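Local structure of AGR_C_1268p (Agrobacterium tumefaciens str. C58, 2GHS) at residues P89-A94 and G133-D138; I149-R154 and S162-A167; P47-E52 and N67-E72. The protein probably binds a divalent metal cation and hydrolyses sugar lactones, as a regucalcin-like member of the SMP-30/gluconolactonase beta-propeller family. One frame throughout, in Å; residues are numbered along the deposited sequence.

In the fold
Two of the three contacts supply predicted site residues of the beta-propeller: interaction 1 holds Arg135 and Asn137, interaction 3 holds Glu52. All three bind one ethanediol, probably from the crystallisation liquor. Interaction 1 joins the starts of two strands from adjacent sheets. Interaction 2, its centre about 10 Å from that of interaction 1, lies behind the site in the same sheet as 134-141: Asn137 N is 2.8 Å from Gly150 O, a probable hydrogen bond between neighbouring strands. Interaction 3 has its centre about 11 Å from that of interaction 1, and Ile68 CD1 packs 3.7 Å from Arg135 NH1. Interactions 2 and 3 stay apart, about 6 Å between nearest atoms.

Interaction 1 of 3, residues P89-A94 and G133-D138; sequences PFMGSA and GNRSND. With K (potassium ion), chain B; EDO (1,2-ethanediol), chain D.
Ser93 and Ser136 meet hydroxyl to hydroxyl, their OG atoms 2.7 Å apart. Ser93 OG also donates to the backbone carbonyl of Asn137, reaching Asn137 O at 2.7 Å in the carbonyl plane, on a lone pair. Its chi1 of 66° sets OG between the backbone N and the carbonyl carbon. Water mediates a second polar link: one molecule donates to both Met91 O and Ser136 O.

Strands 92-99 and 134-141, each first along the chain and outermost in its sheet, bring two adjacent beta-propeller blades together near the axis. A classic beta bulge places both Ser93 and Ala94 opposite Ala106, within the first of these blades.

Apolar packing is sparse. The selenium of Met91, a selenomethionine, rests 4.2 Å from Arg135 CD, against the aliphatic part of a chain extended from CG to NE.

The guanidinium is held by several bonds. Arg135 NH1 donates to Ser136 O and, at 3.0 Å, to Asn137 OD1, which ties together two residues predicted to bind substrate. Arg135 NH2 points almost straight (175°) at O1 of an ethanediol, probably from the crystallisation liquor, 2.9 Å away in the guanidinium plane, and Asn137 ND2 donates to the diol's O2. Metal coordination is the last kind: a potassium ion takes Asn134 O at 2.8 Å, together with a water and the carbonyl oxygens of Asp108, Glu128 and Leu131.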
loop_
_atom_site.group_PDB
_atom_site.type_symbol
_atom_site.label_atom_id
_atom_site.label_comp_id
_atom_site.label_asym_id
_atom_site.label_seq_id
_atom_site.Cartn_x
_atom_site.Cartn_y
_atom_site.Cartn_z
ATOM N N PRO A 89 -14.806 -12.872 -0.650
ATOM C CA PRO A 89 -14.642 -14.187 -1.234
ATOM C C PRO A 89 -13.270 -14.328 -1.951
ATOM O O PRO A 89 -13.114 -15.258 -2.723
ATOM C CB PRO A 89 -15.738 -14.219 -2.308
ATOM C CG PRO A 89 -15.848 -12.788 -2.750
ATOM C CD PRO A 89 -15.449 -11.925 -1.564
ATOM N N PHE A 90 -12.339 -13.388 -1.741
ATOM C CA PHE A 90 -11.055 -13.385 -2.375
ATOM C C PHE A 90 -10.078 -12.633 -1.474
ATOM O O PHE A 90 -10.494 -12.036 -0.450
ATOM C CB PHE A 90 -11.120 -12.809 -3.806
ATOM C CG PHE A 90 -11.868 -11.507 -3.935
ATOM C CD1 PHE A 90 -11.555 -10.424 -3.159
ATOM C CD2 PHE A 90 -12.926 -11.397 -4.830
ATOM C CE1 PHE A 90 -12.251 -9.196 -3.283
ATOM C CE2 PHE A 90 -13.607 -10.211 -4.952
ATOM C CZ PHE A 90 -13.295 -9.110 -4.169
HETATM N N MSE A 91 -8.797 -12.665 -1.851
HETATM C CA MSE A 91 -7.784 -11.947 -1.097
HETATM C C MSE A 91 -7.640 -10.569 -1.692
HETATM O O MSE A 91 -6.919 -10.368 -2.670
HETATM C CB MSE A 91 -6.429 -12.709 -1.086
HETATM C CG MSE A 91 -6.508 -14.008 -0.365
HETATM SE SE MSE A 91 -4.691 -14.763 -0.270
HETATM C CE MSE A 91 -5.031 -16.308 0.661
ATOM N N GLY A 92 -8.354 -9.612 -1.135
ATOM C CA GLY A 92 -8.192 -8.230 -1.598
ATOM C C GLY A 92 -6.882 -7.678 -1.092
ATOM O O GLY A 92 -6.505 -7.955 0.042
ATOM N N SER A 93 -6.221 -6.839 -1.907
ATOM C CA SER A 93 -5.011 -6.140 -1.471
ATOM C C SER A 93 -4.925 -4.650 -1.747
ATOM O O SER A 93 -4.006 -4.014 -1.206
ATOM C CB SER A 93 -3.793 -6.794 -2.063
ATOM O OG SER A 93 -3.808 -6.616 -3.481
ATOM N N ALA A 94 -5.833 -4.098 -2.566
ATOM C CA ALA A 94 -5.838 -2.638 -2.829
ATOM C C ALA A 94 -7.229 -2.156 -3.047
ATOM O O ALA A 94 -8.062 -2.879 -3.574
ATOM C CB ALA A 94 -4.999 -2.256 -4.012
ATOM N N GLY A 133 -1.744 -19.709 -8.803
ATOM C CA GLY A 133 -0.576 -19.658 -7.957
ATOM C C GLY A 133 -0.106 -18.270 -7.566
ATOM O O GLY A 133 0.839 -18.145 -6.770
ATOM N N ASN A 134 -0.718 -17.216 -8.134
ATOM C CA ASN A 134 -0.364 -15.858 -7.846
ATOM C C ASN A 134 -1.461 -15.131 -7.069
ATOM O O ASN A 134 -2.650 -15.500 -7.170
ATOM C CB ASN A 134 -0.101 -15.059 -9.159
ATOM C CG ASN A 134 1.331 -15.223 -9.706
ATOM O OD1 ASN A 134 2.013 -16.235 -9.465
ATOM N ND2 ASN A 134 1.792 -14.201 -10.428
ATOM N N ARG A 135 -1.093 -14.065 -6.369
ATOM C CA ARG A 135 -2.052 -13.160 -5.720
ATOM C C ARG A 135 -1.661 -11.716 -6.028
ATOM O O ARG A 135 -0.551 -11.445 -6.523
ATOM C CB ARG A 135 -2.110 -13.411 -4.206
ATOM C CG ARG A 135 -0.819 -13.122 -3.406
ATOM C CD ARG A 135 -1.204 -13.082 -1.970
ATOM N NE ARG A 135 -0.100 -12.825 -1.070
ATOM C CZ ARG A 135 0.383 -11.635 -0.720
ATOM N NH1 ARG A 135 -0.078 -10.497 -1.232
ATOM N NH2 ARG A 135 1.392 -11.585 0.166
ATOM N N SER A 136 -2.589 -10.805 -5.787
ATOM C CA SER A 136 -2.265 -9.377 -5.865
ATOM C C SER A 136 -1.551 -8.910 -4.621
ATOM O O SER A 136 -1.698 -9.479 -3.549
ATOM C CB SER A 136 -3.492 -8.482 -6.150
ATOM O OG SER A 136 -4.478 -8.624 -5.135
ATOM N N ASN A 137 -0.816 -7.815 -4.745
ATOM C CA ASN A 137 -0.121 -7.241 -3.602
ATOM C C ASN A 137 -0.350 -5.713 -3.612
ATOM O O ASN A 137 -1.472 -5.230 -3.764
ATOM C CB ASN A 137 1.373 -7.690 -3.594
ATOM C CG ASN A 137 2.021 -7.503 -2.212
ATOM O OD1 ASN A 137 1.439 -7.932 -1.226
ATOM N ND2 ASN A 137 3.233 -6.874 -2.144
ATOM N N ASP A 138 0.720 -4.968 -3.478
ATOM C CA ASP A 138 0.708 -3.508 -3.353
ATOM C C ASP A 138 0.071 -2.844 -4.585
ATOM O O ASP A 138 0.301 -3.256 -5.715
ATOM C CB ASP A 138 2.162 -3.085 -3.288
ATOM C CG ASP A 138 2.329 -1.600 -3.065
ATOM O OD1 ASP A 138 1.646 -1.022 -2.168
ATOM O OD2 ASP A 138 3.174 -1.009 -3.781
HETATM K K K B . -4.291 -15.059 -9.362
HETATM C C1 EDO D . 4.045 -9.034 0.994
HETATM O O1 EDO D . 2.617 -9.110 1.051
HETATM C C2 EDO D . 4.443 -7.679 1.595
HETATM O O2 EDO D . 3.897 -6.584 0.823
HETATM O O HOH W 1 -4.107 -10.953 -3.004
HETATM O O HOH W 2 -2.658 -12.784 -9.078
#

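Interaction 2 of 3, residues I149-R154 and S162-A167; sequences IGTMGR and SIYHVA
Thr151 and Tyr164 are brought together by their first torsions. In Thr151, chi1 of 63° sets OG1 between the backbone N and the carbonyl carbon; in Tyr164, chi1 of -58° turns CG anti to the carbonyl carbon. The side chains then cross at about a right angle, and Thr151 OG1 meets the edge of the ring in its plane, 3.8 Å from Tyr164 CE1, with the Thr151 methyl CG2 close to the same carbon. Both hydroxyls hydrogen-bond to Glu128 OE2, whose residue also gives its carbonyl oxygen to the potassium ion.

On the same face of the sheet Ile149 and Val166 lie side by side, their CG2 methyls 4.0 Å apart.

Beneath these groups the backbones pair. Ile149 and Tyr164 exchange two bonds, and the one from Tyr164 N to Ile149 O is short at 2.8 Å and straight at 179°. Thr151 N reaches Ser162 O at 2.8 Å, whereas the bonds from Ser162 N to Thr151 O and OG1 are weak. At the non-hydrogen-bonded pair of Gly150 with Ile163, Gly150 CA approaches the neighbouring Ser162 O to 3.3 Å in a CA-H...O contact. The whole is an antiparallel beta hairpin, strands 147-153 and 161-167, typical of propeller blades.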
loop_
_atom_site.group_PDB
_atom_site.type_symbol
_atom_site.label_atom_id
_atom_site.label_comp_id
_atom_site.label_asym_id
_atom_site.label_seq_id
_atom_site.Cartn_x
_atom_site.Cartn_y
_atom_site.Cartn_z
ATOM N N ILE A 149 -1.022 -1.751 -10.070
ATOM C CA ILE A 149 -1.213 -2.849 -9.175
ATOM C C ILE A 149 -0.180 -3.950 -9.427
ATOM O O ILE A 149 0.048 -4.342 -10.574
ATOM C CB ILE A 149 -2.673 -3.385 -9.295
ATOM C CG1 ILE A 149 -2.916 -4.566 -8.345
ATOM C CG2 ILE A 149 -3.002 -3.803 -10.703
ATOM C CD1 ILE A 149 -2.902 -4.188 -6.892
ATOM N N GLY A 150 0.424 -4.414 -8.339
ATOM C CA GLY A 150 1.366 -5.507 -8.330
ATOM C C GLY A 150 0.754 -6.861 -8.078
ATOM O O GLY A 150 -0.245 -7.007 -7.341
ATOM N N THR A 151 1.370 -7.880 -8.669
ATOM C CA THR A 151 1.004 -9.263 -8.375
ATOM C C THR A 151 2.274 -10.042 -8.007
ATOM O O THR A 151 3.406 -9.561 -8.253
ATOM C CB THR A 151 0.365 -9.953 -9.552
ATOM O OG1 THR A 151 1.324 -10.021 -10.611
ATOM C CG2 THR A 151 -0.916 -9.247 -9.978
HETATM N N MSE A 152 2.126 -11.245 -7.474
HETATM C CA MSE A 152 3.282 -12.031 -7.000
HETATM C C MSE A 152 2.898 -13.484 -6.901
HETATM O O MSE A 152 1.719 -13.819 -6.754
HETATM C CB MSE A 152 3.756 -11.519 -5.616
HETATM C CG MSE A 152 2.700 -11.613 -4.559
HETATM SE SE MSE A 152 3.416 -10.870 -2.903
HETATM C CE MSE A 152 4.595 -12.296 -2.393
ATOM N N GLY A 153 3.876 -14.379 -6.983
ATOM C CA GLY A 153 3.590 -15.774 -6.618
ATOM C C GLY A 153 3.201 -15.791 -5.155
ATOM O O GLY A 153 3.728 -15.009 -4.353
ATOM N N ARG A 154 2.284 -16.688 -4.771
ATOM C CA ARG A 154 1.841 -16.730 -3.382
ATOM C C ARG A 154 2.995 -17.073 -2.411
ATOM O O ARG A 154 2.912 -16.696 -1.251
ATOM C CB ARG A 154 0.698 -17.731 -3.218
ATOM C CG ARG A 154 -0.585 -17.279 -3.889
ATOM C CD ARG A 154 -1.644 -18.346 -3.878
ATOM N NE ARG A 154 -2.833 -17.952 -4.648
ATOM C CZ ARG A 154 -3.780 -17.143 -4.172
ATOM N NH1 ARG A 154 -3.735 -16.667 -2.950
ATOM N NH2 ARG A 154 -4.806 -16.841 -4.910
ATOM N N SER A 162 4.443 -9.182 -11.426
ATOM C CA SER A 162 4.406 -8.091 -12.391
ATOM C C SER A 162 3.730 -6.856 -11.778
ATOM O O SER A 162 3.101 -6.948 -10.717
ATOM C CB SER A 162 3.576 -8.513 -13.599
ATOM O OG SER A 162 4.117 -9.694 -14.180
ATOM N N ILE A 163 3.862 -5.737 -12.469
ATOM C CA ILE A 163 3.123 -4.508 -12.186
ATOM C C ILE A 163 2.325 -4.189 -13.430
ATOM O O ILE A 163 2.857 -4.147 -14.552
ATOM C CB ILE A 163 4.008 -3.341 -11.761
ATOM C CG1 ILE A 163 4.617 -3.698 -10.407
ATOM C CG2 ILE A 163 3.211 -2.051 -11.661
ATOM C CD1 ILE A 163 5.642 -2.689 -9.888
ATOM N N TYR A 164 1.032 -4.003 -13.196
ATOM C CA TYR A 164 0.067 -3.625 -14.245
ATOM C C TYR A 164 -0.520 -2.239 -14.050
ATOM O O TYR A 164 -0.647 -1.764 -12.926
ATOM C CB TYR A 164 -1.112 -4.599 -14.254
ATOM C CG TYR A 164 -0.741 -6.065 -14.482
ATOM C CD1 TYR A 164 -0.369 -6.869 -13.430
ATOM C CD2 TYR A 164 -0.765 -6.623 -15.740
ATOM C CE1 TYR A 164 -0.051 -8.202 -13.619
ATOM C CE2 TYR A 164 -0.439 -7.942 -15.941
ATOM C CZ TYR A 164 -0.092 -8.732 -14.865
ATOM O OH TYR A 164 0.233 -10.076 -15.085
ATOM N N HIS A 165 -0.935 -1.654 -15.177
ATOM C CA HIS A 165 -1.663 -0.396 -15.259
ATOM C C HIS A 165 -3.068 -0.739 -15.651
ATOM O O HIS A 165 -3.266 -1.540 -16.585
ATOM C CB HIS A 165 -0.975 0.412 -16.347
ATOM C CG HIS A 165 -1.624 1.703 -16.717
ATOM N ND1 HIS A 165 -2.641 1.794 -17.643
ATOM C CD2 HIS A 165 -1.288 2.982 -16.407
ATOM C CE1 HIS A 165 -2.939 3.071 -17.841
ATOM N NE2 HIS A 165 -2.134 3.813 -17.101
ATOM N N VAL A 166 -4.031 -0.169 -14.930
ATOM C CA VAL A 166 -5.461 -0.410 -15.204
ATOM C C VAL A 166 -6.154 0.946 -15.401
ATOM O O VAL A 166 -6.137 1.788 -14.520
ATOM C CB VAL A 166 -6.127 -1.166 -14.082
ATOM C CG1 VAL A 166 -7.512 -1.584 -14.533
ATOM C CG2 VAL A 166 -5.290 -2.405 -13.663
ATOM N N ALA A 167 -6.732 1.145 -16.580
ATOM C CA ALA A 167 -7.483 2.358 -16.847
ATOM C C ALA A 167 -8.739 2.002 -17.605
ATOM O O ALA A 167 -8.676 1.359 -18.657
ATOM C CB ALA A 167 -6.672 3.285 -17.633
#

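Interaction 3 of 3, residues P47-E52 and N67-E72; sequences PMLLGE and NILERE. With EDO (1,2-ethanediol), chain D.
Leu50 and Leu69 form the apolar middle of this contact: Leu50 CD2 presses on the branch point of Leu69, 3.9 Å from its CG, the two chains crossing obliquely. To one side, Leu49 extends its CD2 methyl into the notch between Leu69 and Glu70. There it touches Leu69 CB at 4.0 Å and lies near Glu70 CG and OE2, crossing both side chains at about a right angle. To the other side, Ile68 runs alongside Glu52, pointing the same way, with its CD1 methyl 3.6 Å from Glu52 CB. From Glu70 back through Leu69 to Ile68, the bumps of 67-72 thus meet Leu49, Leu50 and then Glu52, passing over Gly51.

The polar plug is Asn67. With CG anti to the backbone N (chi1 -168°), its amide reaches into the bend of the chain at 48-50. Asn67 OD1 accepts from Leu50 N at 3.0 Å, nearly along the C=O axis, with an N-H...O angle of 172°. The selenium of Met48, a selenomethionine, sits over the stem of this side chain, 3.9 Å from Asn67 CB. A water accepts from both Asn67 ND2 and Leu49 N, and Asn67 ND2 also donates to Glu72 OE1, which it meets from above the carboxylate plane. Ile68 N bonds to Leu50 O at 3.0 Å, and a G1 beta bulge at Arg71 and Glu72 carries the chain into strand 72-77.

The buried amide of Asn67 is satisfied at both ends, which fixes its rotation and ties the approach to strand 51-57 to the turn between strands 62-67 and 72-77. That approach leads to Glu52, a predicted metal ligand whose side chain lies about 4 Å from that of Asp233, the predicted proton donor/acceptor, consistent with a carboxylate presented to the active site.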
loop_
_atom_site.group_PDB
_atom_site.type_symbol
_atom_site.label_atom_id
_atom_site.label_comp_id
_atom_site.label_asym_id
_atom_site.label_seq_id
_atom_site.Cartn_x
_atom_site.Cartn_y
_atom_site.Cartn_z
ATOM N N PRO A 47 -5.085 -7.330 15.979
ATOM C CA PRO A 47 -3.890 -7.645 15.175
ATOM C C PRO A 47 -4.219 -8.264 13.844
ATOM O O PRO A 47 -5.057 -9.174 13.748
ATOM C CB PRO A 47 -3.093 -8.621 16.059
ATOM C CG PRO A 47 -4.061 -9.123 17.084
ATOM C CD PRO A 47 -5.330 -8.327 17.050
HETATM N N MSE A 48 -3.518 -7.803 12.815
HETATM C CA MSE A 48 -3.678 -8.314 11.469
HETATM C C MSE A 48 -2.612 -9.342 11.185
HETATM O O MSE A 48 -1.430 -9.096 11.414
HETATM C CB MSE A 48 -3.478 -7.203 10.441
HETATM C CG MSE A 48 -4.358 -6.013 10.607
HETATM SE SE MSE A 48 -6.263 -6.381 10.182
HETATM C CE MSE A 48 -6.849 -6.717 11.967
ATOM N N LEU A 49 -3.020 -10.473 10.627
ATOM C CA LEU A 49 -2.044 -11.455 10.140
ATOM C C LEU A 49 -1.206 -10.811 9.048
ATOM O O LEU A 49 0.025 -10.886 9.080
ATOM C CB LEU A 49 -2.764 -12.703 9.651
ATOM C CG LEU A 49 -1.911 -13.805 9.084
ATOM C CD1 LEU A 49 -0.988 -14.292 10.167
ATOM C CD2 LEU A 49 -2.858 -14.905 8.542
ATOM N N LEU A 50 -1.861 -10.111 8.115
ATOM C CA LEU A 50 -1.131 -9.407 7.059
ATOM C C LEU A 50 -1.892 -8.134 6.716
ATOM O O LEU A 50 -2.682 -8.079 5.753
ATOM C CB LEU A 50 -0.900 -10.318 5.842
ATOM C CG LEU A 50 -0.019 -9.715 4.738
ATOM C CD1 LEU A 50 1.249 -9.168 5.294
ATOM C CD2 LEU A 50 0.277 -10.729 3.623
ATOM N N GLY A 51 -1.693 -7.114 7.548
ATOM C CA GLY A 51 -2.327 -5.848 7.332
ATOM C C GLY A 51 -1.678 -5.189 6.143
ATOM O O GLY A 51 -0.428 -5.142 6.084
ATOM N N GLU A 52 -2.486 -4.692 5.188
ATOM C CA GLU A 52 -1.939 -4.091 3.961
ATOM C C GLU A 52 -2.913 -3.189 3.227
ATOM O O GLU A 52 -4.123 -3.165 3.521
ATOM C CB GLU A 52 -1.482 -5.190 2.965
ATOM C CG GLU A 52 0.029 -5.509 2.900
ATOM C CD GLU A 52 0.927 -4.376 2.303
ATOM O OE1 GLU A 52 0.390 -3.254 2.028
ATOM O OE2 GLU A 52 2.168 -4.641 2.129
ATOM N N ASN A 67 -6.811 -7.293 5.495
ATOM C CA ASN A 67 -6.101 -8.430 6.119
ATOM C C ASN A 67 -6.002 -9.483 5.032
ATOM O O ASN A 67 -6.919 -10.252 4.846
ATOM C CB ASN A 67 -6.845 -8.925 7.334
ATOM C CG ASN A 67 -6.030 -9.890 8.183
ATOM O OD1 ASN A 67 -4.861 -10.107 7.931
ATOM N ND2 ASN A 67 -6.664 -10.456 9.212
ATOM N N ILE A 68 -4.907 -9.431 4.271
ATOM C CA ILE A 68 -4.895 -10.060 2.935
ATOM C C ILE A 68 -5.240 -11.545 3.011
ATOM O O ILE A 68 -6.175 -12.022 2.353
ATOM C CB ILE A 68 -3.533 -9.889 2.192
ATOM C CG1 ILE A 68 -3.274 -8.437 1.833
ATOM C CG2 ILE A 68 -3.544 -10.751 0.880
ATOM C CD1 ILE A 68 -1.968 -8.264 1.075
ATOM N N LEU A 69 -4.473 -12.271 3.797
ATOM C CA LEU A 69 -4.540 -13.735 3.828
ATOM C C LEU A 69 -5.831 -14.243 4.456
ATOM O O LEU A 69 -6.224 -15.346 4.186
ATOM C CB LEU A 69 -3.337 -14.305 4.589
ATOM C CG LEU A 69 -1.954 -13.860 4.057
ATOM C CD1 LEU A 69 -0.819 -14.448 4.879
ATOM C CD2 LEU A 69 -1.800 -14.246 2.592
ATOM N N GLU A 70 -6.515 -13.414 5.250
ATOM C CA GLU A 70 -7.802 -13.800 5.852
ATOM C C GLU A 70 -9.035 -13.277 5.080
ATOM O O GLU A 70 -10.186 -13.436 5.534
ATOM C CB GLU A 70 -7.882 -13.317 7.303
ATOM C CG GLU A 70 -6.793 -13.907 8.186
ATOM C CD GLU A 70 -7.110 -15.298 8.730
ATOM O OE1 GLU A 70 -7.924 -16.037 8.136
ATOM O OE2 GLU A 70 -6.534 -15.640 9.784
ATOM N N ARG A 71 -8.803 -12.624 3.951
ATOM C CA ARG A 71 -9.893 -12.181 3.055
ATOM C C ARG A 71 -10.823 -11.186 3.756
ATOM O O ARG A 71 -12.032 -11.349 3.735
ATOM C CB ARG A 71 -10.666 -13.362 2.479
ATOM C CG ARG A 71 -9.815 -14.372 1.760
ATOM C CD ARG A 71 -10.656 -15.446 1.010
ATOM N NE ARG A 71 -11.742 -15.880 1.884
ATOM C CZ ARG A 71 -11.652 -16.811 2.818
ATOM N NH1 ARG A 71 -10.586 -17.559 2.899
ATOM N NH2 ARG A 71 -12.676 -17.048 3.629
ATOM N N GLU A 72 -10.228 -10.218 4.446
ATOM C CA GLU A 72 -11.042 -9.175 5.144
ATOM C C GLU A 72 -10.736 -7.781 4.665
ATOM O O GLU A 72 -9.583 -7.458 4.423
ATOM C CB GLU A 72 -10.780 -9.201 6.645
ATOM C CG GLU A 72 -11.149 -10.485 7.330
ATOM C CD GLU A 72 -10.579 -10.588 8.745
ATOM O OE1 GLU A 72 -9.641 -9.837 9.165
ATOM O OE2 GLU A 72 -11.102 -11.492 9.454
HETATM C C1 EDO D . 4.045 -9.034 0.994
HETATM O O1 EDO D . 2.617 -9.110 1.051
HETATM C C2 EDO D . 4.443 -7.679 1.595
HETATM O O2 EDO D . 3.897 -6.584 0.823
HETATM O O HOH W 3 -5.606 -11.715 11.516
#